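Local coordinates for protein hydrogenase (NiFe) small subunit HydA (Allochromatium vinosum, PDB 3MYR) that probably passes electrons from hydrogen oxidation along a chain of two [4Fe-4S] clusters and one [3Fe-4S] cluster, as the small subunit of a heterodimeric [NiFe] hydrogenase, at residues G117-P120 and Q121-P124; P79-N82 and P83-T87; G156-A159 and H160-F164; H25-L29 and E30-L34; Q46-S49 and G50-E54. All blocks are in the same frame, centred on the assembly; numbering follows the deposited sequence.

Interaction 1 of 5, residues G117-P120 and Q121-P124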
loop_
_atom_site.group_PDB
_atom_site.type_symbol
_atom_site.label_atom_id
_atom_site.label_comp_id
_atom_site.label_asym_id
_atom_site.label_seq_id
_atom_site.Cartn_x
_atom_site.Cartn_y
_atom_site.Cartn_z
ATOM N N GLY A 117 10.788 8.867 14.898
ATOM C CA GLY A 117 11.769 7.874 14.441
ATOM C C GLY A 117 11.020 6.618 13.973
ATOM O O GLY A 117 11.277 6.096 12.862
ATOM N N GLY A 118 10.001 6.191 14.727
ATOM C CA GLY A 118 9.137 5.114 14.208
ATOM C C GLY A 118 9.903 3.812 13.804
ATOM O O GLY A 118 10.898 3.419 14.397
ATOM N N LEU A 119 9.401 3.130 12.794
ATOM C CA LEU A 119 9.843 1.810 12.489
ATOM C C LEU A 119 11.272 1.775 11.983
ATOM O O LEU A 119 12.033 0.960 12.436
ATOM C CB LEU A 119 8.914 1.195 11.473
ATOM C CG LEU A 119 8.862 -0.276 11.232
ATOM C CD1 LEU A 119 8.354 -0.743 9.871
ATOM C CD2 LEU A 119 9.574 -1.222 12.168
ATOM N N PRO A 120 11.622 2.616 10.994
ATOM C CA PRO A 120 13.036 2.587 10.519
ATOM C C PRO A 120 14.061 2.823 11.658
ATOM O O PRO A 120 15.207 2.333 11.620
ATOM C CB PRO A 120 13.111 3.771 9.517
ATOM C CG PRO A 120 11.627 3.916 8.999
ATOM C CD PRO A 120 10.821 3.680 10.360
ATOM N N GLN A 121 13.614 3.477 12.707
ATOM C CA GLN A 121 14.479 3.764 13.841
ATOM C C GLN A 121 14.470 2.680 14.929
ATOM O O GLN A 121 15.332 2.698 15.824
ATOM C CB GLN A 121 14.138 5.126 14.443
ATOM C CG GLN A 121 15.222 5.614 15.373
ATOM C CD GLN A 121 14.716 6.044 16.712
ATOM O OE1 GLN A 121 15.002 7.180 17.076
ATOM N NE2 GLN A 121 13.792 5.282 17.344
ATOM N N ALA A 122 13.564 1.698 14.833
ATOM C CA ALA A 122 13.526 0.650 15.826
ATOM C C ALA A 122 14.865 -0.149 15.758
ATOM O O ALA A 122 15.490 -0.287 14.672
ATOM C CB ALA A 122 12.308 -0.290 15.526
ATOM N N ARG A 123 15.292 -0.730 16.896
ATOM C CA ARG A 123 16.553 -1.495 16.919
ATOM C C ARG A 123 16.668 -2.489 15.786
ATOM O O ARG A 123 15.774 -3.313 15.606
ATOM C CB ARG A 123 16.680 -2.251 18.271
ATOM C CG ARG A 123 17.144 -1.276 19.351
ATOM C CD ARG A 123 16.871 -1.710 20.792
ATOM N NE ARG A 123 17.248 -3.107 21.120
ATOM C CZ ARG A 123 16.692 -3.797 22.149
ATOM N NH1 ARG A 123 17.072 -5.048 22.415
ATOM N NH2 ARG A 123 15.730 -3.241 22.934
ATOM N N PRO A 124 17.847 -2.532 15.110
ATOM C CA PRO A 124 19.061 -1.784 15.457
ATOM C C PRO A 124 19.235 -0.550 14.557
ATOM O O PRO A 124 20.338 -0.051 14.428
ATOM C CB PRO A 124 20.192 -2.802 15.149
ATOM C CG PRO A 124 19.653 -3.554 13.945
ATOM C CD PRO A 124 18.155 -3.741 14.320
#
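Leu119 O takes the backbone N-H of Ala122 at 2.9 Å, the shortest sound polar bond of this turn. The amide does not come in along the carbonyl; it stands well above the carbonyl plane, 62° out of it. One residue earlier the same spacing recurs in weaker form, with Gln121 N reaching Gly118 O at 3.2 Å and the N-H bent to 130°. Together they wind residues 118-121 into a short, loosely bonded helix. Gly117 and Gly118, both with positive phi, make the sharp backbone turn that leads from helix 111-116 into it.

Side chains contribute little across the turn. The methyl of Ala122 lies against Leu119 O, CB to O 3.3 Å, and meets the Leu119 side chain more loosely, CB to CD2 4.4 Å. Gln121 CB rests against the Gly117 carbonyl, 3.4 Å from its O. The proximal [4Fe-4S] cluster is close by: the Leu119 side chain is about 5 Å from it, and that of Pro120 approaches its ligand Cys113. Ile41 and Ile44 of the large subunit pack on Leu119 and Ala122. Backbone bonds therefore set the shape of the turn, while its apolar side chains serve the cluster surroundings and the subunit interface.

Interaction 2 of 5, residues P79-N82 and P83-T87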
loop_
_atom_site.group_PDB
_atom_site.type_symbol
_atom_site.label_atom_id
_atom_site.label_comp_id
_atom_site.label_asym_id
_atom_site.label_seq_id
_atom_site.Cartn_x
_atom_site.Cartn_y
_atom_site.Cartn_z
ATOM N N PRO A 79 22.250 13.129 8.919
ATOM C CA PRO A 79 23.389 13.581 8.067
ATOM C C PRO A 79 24.659 12.736 8.340
ATOM O O PRO A 79 25.539 12.727 7.533
ATOM C CB PRO A 79 23.599 15.061 8.494
ATOM C CG PRO A 79 23.043 15.109 9.930
ATOM C CD PRO A 79 21.849 14.152 9.909
ATOM N N ASP A 80 24.734 12.002 9.457
ATOM C CA ASP A 80 25.853 11.004 9.628
ATOM C C ASP A 80 25.648 9.626 8.929
ATOM O O ASP A 80 26.599 8.816 8.838
ATOM C CB ASP A 80 26.136 10.800 11.146
ATOM C CG ASP A 80 26.224 12.145 11.886
ATOM O OD1 ASP A 80 25.452 12.359 12.873
ATOM O OD2 ASP A 80 26.987 13.030 11.375
ATOM N N ALA A 81 24.423 9.355 8.464
ATOM C CA ALA A 81 24.134 8.070 7.787
ATOM C C ALA A 81 24.425 8.201 6.262
ATOM O O ALA A 81 24.551 9.319 5.725
ATOM C CB ALA A 81 22.702 7.648 8.042
ATOM N N ASN A 82 24.606 7.079 5.589
ATOM C CA ASN A 82 24.895 7.116 4.159
ATOM C C ASN A 82 23.757 7.882 3.434
ATOM O O ASN A 82 22.607 7.517 3.551
ATOM C CB ASN A 82 24.984 5.705 3.624
ATOM C CG ASN A 82 25.719 5.623 2.314
ATOM O OD1 ASN A 82 26.698 4.895 2.235
ATOM N ND2 ASN A 82 25.352 6.438 1.323
ATOM N N PRO A 83 24.101 8.960 2.716
ATOM C CA PRO A 83 23.146 9.785 1.947
ATOM C C PRO A 83 22.408 8.905 0.913
ATOM O O PRO A 83 21.252 9.219 0.577
ATOM C CB PRO A 83 24.023 10.828 1.243
ATOM C CG PRO A 83 25.451 10.655 1.793
ATOM C CD PRO A 83 25.486 9.532 2.786
ATOM N N GLY A 84 23.003 7.763 0.534
ATOM C CA GLY A 84 22.362 6.805 -0.391
ATOM C C GLY A 84 21.254 5.884 0.135
ATOM O O GLY A 84 20.505 5.278 -0.656
ATOM N N PHE A 85 21.085 5.797 1.462
ATOM C CA PHE A 85 19.937 5.038 2.006
ATOM C C PHE A 85 18.553 5.525 1.494
ATOM O O PHE A 85 17.659 4.715 1.278
ATOM C CB PHE A 85 19.897 5.097 3.543
ATOM C CG PHE A 85 20.997 4.294 4.243
ATOM C CD1 PHE A 85 21.636 4.814 5.378
ATOM C CD2 PHE A 85 21.436 3.061 3.745
ATOM C CE1 PHE A 85 22.674 4.082 6.035
ATOM C CE2 PHE A 85 22.463 2.332 4.381
ATOM C CZ PHE A 85 23.069 2.828 5.537
ATOM N N SER A 86 18.357 6.821 1.272
ATOM C CA SER A 86 17.018 7.253 0.795
ATOM C C SER A 86 17.248 8.549 0.032
ATOM O O SER A 86 17.730 9.531 0.612
ATOM C CB SER A 86 16.108 7.547 1.989
ATOM O OG SER A 86 14.734 7.793 1.591
ATOM N N THR A 87 16.955 8.553 -1.266
ATOM C CA THR A 87 17.204 9.759 -2.090
ATOM C C THR A 87 15.980 9.931 -2.985
ATOM O O THR A 87 15.153 8.970 -3.165
ATOM C CB THR A 87 18.466 9.505 -3.009
ATOM O OG1 THR A 87 18.141 8.421 -3.871
ATOM C CG2 THR A 87 19.694 9.096 -2.166
#
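Phe85 N returns to Asn82 O at 3.1 Å, nearly straight at 163°, closing a turn in which residues 83-85 take helical backbone angles without going on into a regular helix.

The aromatic ring of Phe85 folds back over the residues that open the turn. Its CG lies anti to the carbonyl carbon (chi1 -71°), which turns one ring face toward Asn82. There CB of Asn82 sits over that face in a CH-pi contact, 3.9 Å from the Phe85 ring centroid and 16° off the normal. Ala81 meets the same ring differently, at its edge, with CB 4.0 Å from Phe85 CD1. The ring is thus touched on a face and at the edge by two consecutive residues.

Beyond the turn, Phe85 also packs on Pro77 at the end of strand 69-77, and on Thr127. Gly84 O accepts from Trp375 NE1 of the large subunit, whose Pro362 lies on Pro83. This surface turn joins strand 69-77 of the main sheet to the little hairpin formed by strands 87-88 and 91-92, along the subunit interface.

Interaction 3 of 5, residues G156-A159 and H160-F164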
loop_
_atom_site.group_PDB
_atom_site.type_symbol
_atom_site.label_atom_id
_atom_site.label_comp_id
_atom_site.label_asym_id
_atom_site.label_seq_id
_atom_site.Cartn_x
_atom_site.Cartn_y
_atom_site.Cartn_z
ATOM N N GLY A 156 -8.194 17.273 11.054
ATOM C CA GLY A 156 -8.496 18.100 12.229
ATOM C C GLY A 156 -7.408 19.136 12.580
ATOM O O GLY A 156 -7.704 20.304 12.854
ATOM N N VAL A 157 -6.163 18.696 12.558
ATOM C CA VAL A 157 -5.039 19.560 12.811
ATOM C C VAL A 157 -4.925 20.553 11.682
ATOM O O VAL A 157 -4.717 21.751 11.912
ATOM C CB VAL A 157 -3.744 18.738 12.868
ATOM C CG1 VAL A 157 -2.483 19.681 12.913
ATOM C CG2 VAL A 157 -3.718 17.916 14.176
ATOM N N ILE A 158 -5.050 20.082 10.454
ATOM C CA ILE A 158 -4.973 20.986 9.338
ATOM C C ILE A 158 -6.101 22.012 9.383
ATOM O O ILE A 158 -5.847 23.190 9.171
ATOM C CB ILE A 158 -4.986 20.218 7.992
ATOM C CG1 ILE A 158 -3.702 19.396 7.872
ATOM C CG2 ILE A 158 -5.137 21.203 6.804
ATOM C CD1 ILE A 158 -3.758 18.341 6.720
ATOM N N ALA A 159 -7.328 21.567 9.677
ATOM C CA ALA A 159 -8.466 22.503 9.691
ATOM C C ALA A 159 -8.287 23.525 10.839
ATOM O O ALA A 159 -8.670 24.659 10.706
ATOM C CB ALA A 159 -9.787 21.748 9.910
ATOM N N HIS A 160 -7.757 23.078 11.987
ATOM C CA HIS A 160 -7.494 23.995 13.091
ATOM C C HIS A 160 -6.596 25.167 12.605
ATOM O O HIS A 160 -6.873 26.353 12.858
ATOM C CB HIS A 160 -6.797 23.226 14.197
ATOM C CG HIS A 160 -6.688 23.975 15.489
ATOM N ND1 HIS A 160 -6.014 25.180 15.604
ATOM C CD2 HIS A 160 -7.047 23.623 16.746
ATOM C CE1 HIS A 160 -6.125 25.617 16.847
ATOM N NE2 HIS A 160 -6.714 24.676 17.568
ATOM N N TYR A 161 -5.470 24.794 12.014
ATOM C CA TYR A 161 -4.469 25.727 11.553
ATOM C C TYR A 161 -5.041 26.686 10.513
ATOM O O TYR A 161 -4.887 27.876 10.623
ATOM C CB TYR A 161 -3.324 24.907 10.993
ATOM C CG TYR A 161 -2.214 25.715 10.419
ATOM C CD1 TYR A 161 -1.964 25.719 9.049
ATOM C CD2 TYR A 161 -1.373 26.451 11.252
ATOM C CE1 TYR A 161 -0.904 26.476 8.524
ATOM C CE2 TYR A 161 -0.341 27.228 10.739
ATOM C CZ TYR A 161 -0.093 27.216 9.375
ATOM O OH TYR A 161 0.969 27.953 8.890
ATOM N N LEU A 162 -5.766 26.175 9.538
ATOM C CA LEU A 162 -6.365 27.014 8.486
ATOM C C LEU A 162 -7.546 27.876 8.973
ATOM O O LEU A 162 -7.673 29.041 8.587
ATOM C CB LEU A 162 -6.961 26.116 7.397
ATOM C CG LEU A 162 -6.158 25.623 6.181
ATOM C CD1 LEU A 162 -4.650 25.788 6.168
ATOM C CD2 LEU A 162 -6.678 24.278 5.626
ATOM N N VAL A 163 -8.477 27.287 9.725
ATOM C CA VAL A 163 -9.673 28.047 10.142
ATOM C C VAL A 163 -9.397 29.056 11.276
ATOM O O VAL A 163 -9.922 30.183 11.253
ATOM C CB VAL A 163 -10.816 27.112 10.515
ATOM C CG1 VAL A 163 -12.012 27.878 11.148
ATOM C CG2 VAL A 163 -11.242 26.294 9.282
ATOM N N PHE A 164 -8.558 28.677 12.236
ATOM C CA PHE A 164 -8.330 29.489 13.417
ATOM C C PHE A 164 -7.040 30.244 13.360
ATOM O O PHE A 164 -6.829 31.092 14.183
ATOM C CB PHE A 164 -8.465 28.637 14.696
ATOM C CG PHE A 164 -9.859 28.186 14.874
ATOM C CD1 PHE A 164 -10.848 29.134 15.148
ATOM C CD2 PHE A 164 -10.231 26.886 14.589
ATOM C CE1 PHE A 164 -12.227 28.759 15.236
ATOM C CE2 PHE A 164 -11.594 26.507 14.648
ATOM C CZ PHE A 164 -12.584 27.460 14.995
#
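Ile158 and Leu162 stand one turn apart on the last part of helix 151-164, a regular alpha-helix that follows strand 141-144 of the largely parallel sheet. Four consecutive i to i+4 backbone bonds hold this stretch. Val163 N to Ala159 O is the shortest at 2.8 Å, while Tyr161 N to Val157 O, at 3.1 Å, is the straightest, with a 169° angle at the hydrogen. The donors lie only modestly tilted from the carbonyl planes, Leu162 N least of all, at 15° from that of Ile158. One further bond, Phe164 N to His160 O, carries the pattern to the final residue.

Apolar contact across the turn comes from one pair. Ile158 and Leu162 lie side by side and point the same way, with CG2 of Ile158 3.6 Å from Leu162 CD2. The isoleucine presents that branch because CG1 is anti to the carbonyl carbon (chi1 -67°), which sets CG2 anti to the nitrogen. Ile158 goes on to pack against Ile71 of strand 69-77, and Leu162 against Ile37, so this ridge faces the body of the domain; Tyr161 likewise rests on Leu69.

Elsewhere the contacts are with carbonyls or between neighbours. CB of His160 is 3.3 Å from Gly156 O, and its imidazole ND1 makes a weak hydrogen bond with Arg166 O just past the helix. At the C-terminal end, Val163 lays its CG1 over the centre of the Phe164 ring, 3.7 Å above the ring plane.

Interaction 4 of 5, residues H25-L29 and E30-L34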
loop_
_atom_site.group_PDB
_atom_site.type_symbol
_atom_site.label_atom_id
_atom_site.label_comp_id
_atom_site.label_asym_id
_atom_site.label_seq_id
_atom_site.Cartn_x
_atom_site.Cartn_y
_atom_site.Cartn_z
ATOM N N HIS A 25 -13.255 11.926 6.518
ATOM C CA HIS A 25 -14.588 12.242 5.993
ATOM C C HIS A 25 -14.864 13.736 6.057
ATOM O O HIS A 25 -15.729 14.208 5.353
ATOM C CB HIS A 25 -15.622 11.433 6.805
ATOM C CG HIS A 25 -17.041 11.557 6.336
ATOM N ND1 HIS A 25 -17.516 10.920 5.187
ATOM C CD2 HIS A 25 -18.125 12.177 6.893
ATOM C CE1 HIS A 25 -18.809 11.210 5.020
ATOM N NE2 HIS A 25 -19.204 11.956 6.046
ATOM N N ALA A 26 -14.170 14.501 6.914
ATOM C CA ALA A 26 -14.427 15.987 6.998
ATOM C C ALA A 26 -13.263 16.666 7.632
ATOM O O ALA A 26 -12.908 16.322 8.740
ATOM C CB ALA A 26 -15.648 16.348 7.868
ATOM N N PRO A 27 -12.679 17.649 6.948
ATOM C CA PRO A 27 -12.922 17.975 5.549
ATOM C C PRO A 27 -12.267 16.874 4.679
ATOM O O PRO A 27 -11.270 16.268 5.110
ATOM C CB PRO A 27 -12.179 19.310 5.382
ATOM C CG PRO A 27 -11.052 19.209 6.356
ATOM C CD PRO A 27 -11.634 18.490 7.560
ATOM N N THR A 28 -12.829 16.538 3.517
ATOM C CA THR A 28 -12.186 15.482 2.737
ATOM C C THR A 28 -10.925 16.048 2.042
ATOM O O THR A 28 -10.828 17.262 1.813
ATOM C CB THR A 28 -13.115 14.958 1.644
ATOM O OG1 THR A 28 -13.400 16.056 0.751
ATOM C CG2 THR A 28 -14.478 14.399 2.238
ATOM N N LEU A 29 -10.006 15.173 1.632
ATOM C CA LEU A 29 -8.823 15.581 0.870
ATOM C C LEU A 29 -9.192 16.363 -0.424
ATOM O O LEU A 29 -8.685 17.456 -0.715
ATOM C CB LEU A 29 -8.136 14.269 0.466
ATOM C CG LEU A 29 -6.663 14.368 0.064
ATOM C CD1 LEU A 29 -6.153 13.425 -0.987
ATOM C CD2 LEU A 29 -5.949 15.703 0.232
ATOM N N GLU A 30 -10.179 15.879 -1.157
ATOM C CA GLU A 30 -10.613 16.634 -2.326
ATOM C C GLU A 30 -11.200 18.033 -2.018
ATOM O O GLU A 30 -10.845 18.997 -2.713
ATOM C CB GLU A 30 -11.500 15.827 -3.280
ATOM C CG GLU A 30 -12.879 15.345 -2.768
ATOM C CD GLU A 30 -12.818 14.039 -1.880
ATOM O OE1 GLU A 30 -13.888 13.427 -1.649
ATOM O OE2 GLU A 30 -11.723 13.643 -1.390
ATOM N N ASP A 31 -12.026 18.185 -0.980
ATOM C CA ASP A 31 -12.411 19.517 -0.594
ATOM C C ASP A 31 -11.241 20.399 -0.140
ATOM O O ASP A 31 -11.173 21.601 -0.497
ATOM C CB ASP A 31 -13.541 19.518 0.434
ATOM C CG ASP A 31 -14.868 18.976 -0.151
ATOM O OD1 ASP A 31 -15.598 18.363 0.647
ATOM O OD2 ASP A 31 -15.157 19.119 -1.389
ATOM N N LEU A 32 -10.254 19.792 0.501
ATOM C CA LEU A 32 -9.099 20.578 0.953
ATOM C C LEU A 32 -8.338 21.093 -0.246
ATOM O O LEU A 32 -7.995 22.268 -0.297
ATOM C CB LEU A 32 -8.150 19.760 1.824
ATOM C CG LEU A 32 -8.573 19.525 3.276
ATOM C CD1 LEU A 32 -7.597 18.476 3.886
ATOM C CD2 LEU A 32 -8.498 20.828 4.070
ATOM N N ILE A 33 -8.073 20.191 -1.169
ATOM C CA ILE A 33 -7.243 20.423 -2.322
ATOM C C ILE A 33 -7.897 21.421 -3.270
ATOM O O ILE A 33 -7.187 22.270 -3.889
ATOM C CB ILE A 33 -7.024 19.073 -3.044
ATOM C CG1 ILE A 33 -5.850 18.336 -2.440
ATOM C CG2 ILE A 33 -6.933 19.185 -4.560
ATOM C CD1 ILE A 33 -5.725 16.937 -3.204
ATOM N N LEU A 34 -9.224 21.357 -3.395
ATOM C CA LEU A 34 -9.912 22.300 -4.291
ATOM C C LEU A 34 -10.179 23.653 -3.638
ATOM O O LEU A 34 -10.111 24.719 -4.329
ATOM C CB LEU A 34 -11.217 21.716 -4.818
ATOM C CG LEU A 34 -11.015 20.530 -5.784
ATOM C CD1 LEU A 34 -12.319 19.814 -6.082
ATOM C CD2 LEU A 34 -10.347 20.983 -7.124
HETATM O O HOH W 1 -15.100 18.187 3.072
HETATM O O HOH W 2 -15.737 15.266 -0.841
#
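Thr28 OG1 accepts the backbone N-H of Asp31 at 3.1 Å and 166°, the classic N-cap bond at the start of helix 29-36. With chi1 at 62° the hydroxyl sits between its own nitrogen and carbonyl carbon, where it can reach over the first turn. The carbonyls take over from there: Thr28 O receives Leu32 N at 2.9 Å and Leu29 O receives Ile33 N at 2.8 Å, both nearly along the C=O axis.

Two waters complete the cap. One accepts from Thr28 N and donates to Asp31 OD1, so that water satisfies the amide of the cap residue and links it to the aspartate. The other bonds Thr28 OG1 and donates to Glu30 OE1, 2.7 Å away. Both carboxylates have stronger partners on the large subunit, Asp31 OD2 a salt bridge with its Arg154 and Glu30 OE1 one with its Arg199. Carboxylates at this end of a helix would also be expected to gain from the helix dipole.

Apolar pairs flank the polar cap. Pro27, after a cis peptide, sets CG 3.8 Å from Leu32 CD2, and Leu29 CD2 meets Ile33 CD1 at 3.7 Å. Pro27 and Leu32 both touch Thr155 of helix 151-164, whereas Leu29 packs on Leu21 and Thr22 of helix 16-23, so the helix start is seated between these two helices and the large subunit.

Interaction 5 of 5, residues Q46-S49 and G50-E54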
loop_
_atom_site.group_PDB
_atom_site.type_symbol
_atom_site.label_atom_id
_atom_site.label_comp_id
_atom_site.label_asym_id
_atom_site.label_seq_id
_atom_site.Cartn_x
_atom_site.Cartn_y
_atom_site.Cartn_z
ATOM N N GLN A 46 0.722 13.323 -7.754
ATOM C CA GLN A 46 1.261 14.283 -8.761
ATOM C C GLN A 46 1.038 13.797 -10.192
ATOM O O GLN A 46 1.362 12.642 -10.476
ATOM C CB GLN A 46 2.761 14.440 -8.518
ATOM C CG GLN A 46 3.300 15.794 -9.015
ATOM C CD GLN A 46 2.943 16.912 -8.064
ATOM O OE1 GLN A 46 2.657 16.660 -6.903
ATOM N NE2 GLN A 46 2.977 18.165 -8.544
ATOM N N ALA A 47 0.424 14.625 -11.064
ATOM C CA ALA A 47 0.326 14.231 -12.501
ATOM C C ALA A 47 1.714 13.990 -13.104
ATOM O O ALA A 47 1.967 12.962 -13.741
ATOM C CB ALA A 47 -0.381 15.254 -13.297
ATOM N N ALA A 48 2.602 14.967 -12.904
ATOM C CA ALA A 48 3.917 15.007 -13.527
ATOM C C ALA A 48 4.880 14.140 -12.703
ATOM O O ALA A 48 4.706 13.986 -11.486
ATOM C CB ALA A 48 4.403 16.457 -13.523
ATOM N N SER A 49 5.885 13.578 -13.377
ATOM C CA SER A 49 6.966 12.829 -12.755
ATOM C C SER A 49 8.298 13.572 -12.944
ATOM O O SER A 49 8.373 14.573 -13.688
ATOM C CB SER A 49 7.090 11.492 -13.501
ATOM O OG SER A 49 6.290 10.451 -12.881
ATOM N N GLY A 50 9.379 13.046 -12.353
ATOM C CA GLY A 50 10.732 13.511 -12.702
ATOM C C GLY A 50 10.939 15.009 -12.452
ATOM O O GLY A 50 10.435 15.580 -11.487
ATOM N N GLU A 51 11.648 15.668 -13.349
ATOM C CA GLU A 51 11.944 17.100 -13.195
ATOM C C GLU A 51 10.679 17.981 -13.193
ATOM O O GLU A 51 10.695 19.013 -12.557
ATOM C CB GLU A 51 12.930 17.562 -14.335
ATOM C CG GLU A 51 13.409 16.388 -15.252
ATOM C CD GLU A 51 12.327 15.822 -16.402
ATOM O OE1 GLU A 51 11.692 14.689 -16.204
ATOM O OE2 GLU A 51 12.203 16.482 -17.532
ATOM N N ALA A 52 9.613 17.644 -13.921
ATOM C CA ALA A 52 8.428 18.482 -13.873
ATOM C C ALA A 52 7.846 18.478 -12.434
ATOM O O ALA A 52 7.291 19.456 -11.974
ATOM C CB ALA A 52 7.373 17.970 -14.833
ATOM N N ALA A 53 7.909 17.337 -11.767
ATOM C CA ALA A 53 7.438 17.236 -10.387
ATOM C C ALA A 53 8.360 18.024 -9.438
ATOM O O ALA A 53 7.864 18.794 -8.615
ATOM C CB ALA A 53 7.317 15.783 -9.946
ATOM N N GLU A 54 9.668 17.818 -9.540
ATOM C CA GLU A 54 10.621 18.605 -8.730
ATOM C C GLU A 54 10.463 20.134 -8.949
ATOM O O GLU A 54 10.452 20.900 -7.978
ATOM C CB GLU A 54 12.070 18.169 -8.968
ATOM C CG GLU A 54 12.329 16.744 -8.494
ATOM C CD GLU A 54 11.813 16.548 -7.044
ATOM O OE1 GLU A 54 10.906 15.692 -6.833
ATOM O OE2 GLU A 54 12.219 17.327 -6.146
#
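Ser49, Ala53 and Gly50 carry the join between loop 46-49 and the first turn of helix 50-63. The carbonyl of Ser49 is shared by two backbone donors, both weakly: Ala53 N at 3.4 Å with a fairly straight 158° angle, and Ala52 N at 3.3 Å but strongly bent. A firmer bond follows at once, Glu54 N to Gly50 O at 3.1 Å. Gly50 has positive phi (59°), a backbone shape easiest for a residue without a side chain.

The hydroxyl of Ser49 is directed elsewhere: its OG bonds with the backbone N of Thr11 of the large subunit. Ala53 turns its methyl back to the loop, CB 3.5 Å from Ala48 O, and Gln46 CG approaches that methyl at 4.1 Å. Alongside, the methyls of Ala48 and Ala52 meet end to end, CB to CB 3.6 Å, a compact apolar contact between two methyls. The Gln46 amide is held outside this contact: its OE1 accepts from His42 N.

Loop 46-49 follows strand 38-41, an outer strand of the sheet, and is bound along its backbone by the large subunit, notably by Arg12 at Gln46 O and Ala47 O. Glu54 then ties helix 50-63 back to the end of that strand by a hydrogen bond with Tyr41 OH.

All five contacts are local turns or helix segments, yet their chemistry follows their places. Interactions 1 and 5 are buried where the large subunit covers them, and rely on glycine-led backbone turns and small apolar side chains; interaction 1 alone lies beside a cluster. Interaction 2 is a surface turn built round an aromatic ring, its centre 15 Å from that of interaction 1. Interactions 3 and 4 are partly buried and touch, through Leu162 CD2 and Leu32 CD2 at 4.2 Å, joining helices 151-164 and 29-36. Of these, interaction 3 is a helix end untouched by the other subunit, whereas interaction 4 is a hydrated helix start whose carboxylates pair with arginines of the large subunit.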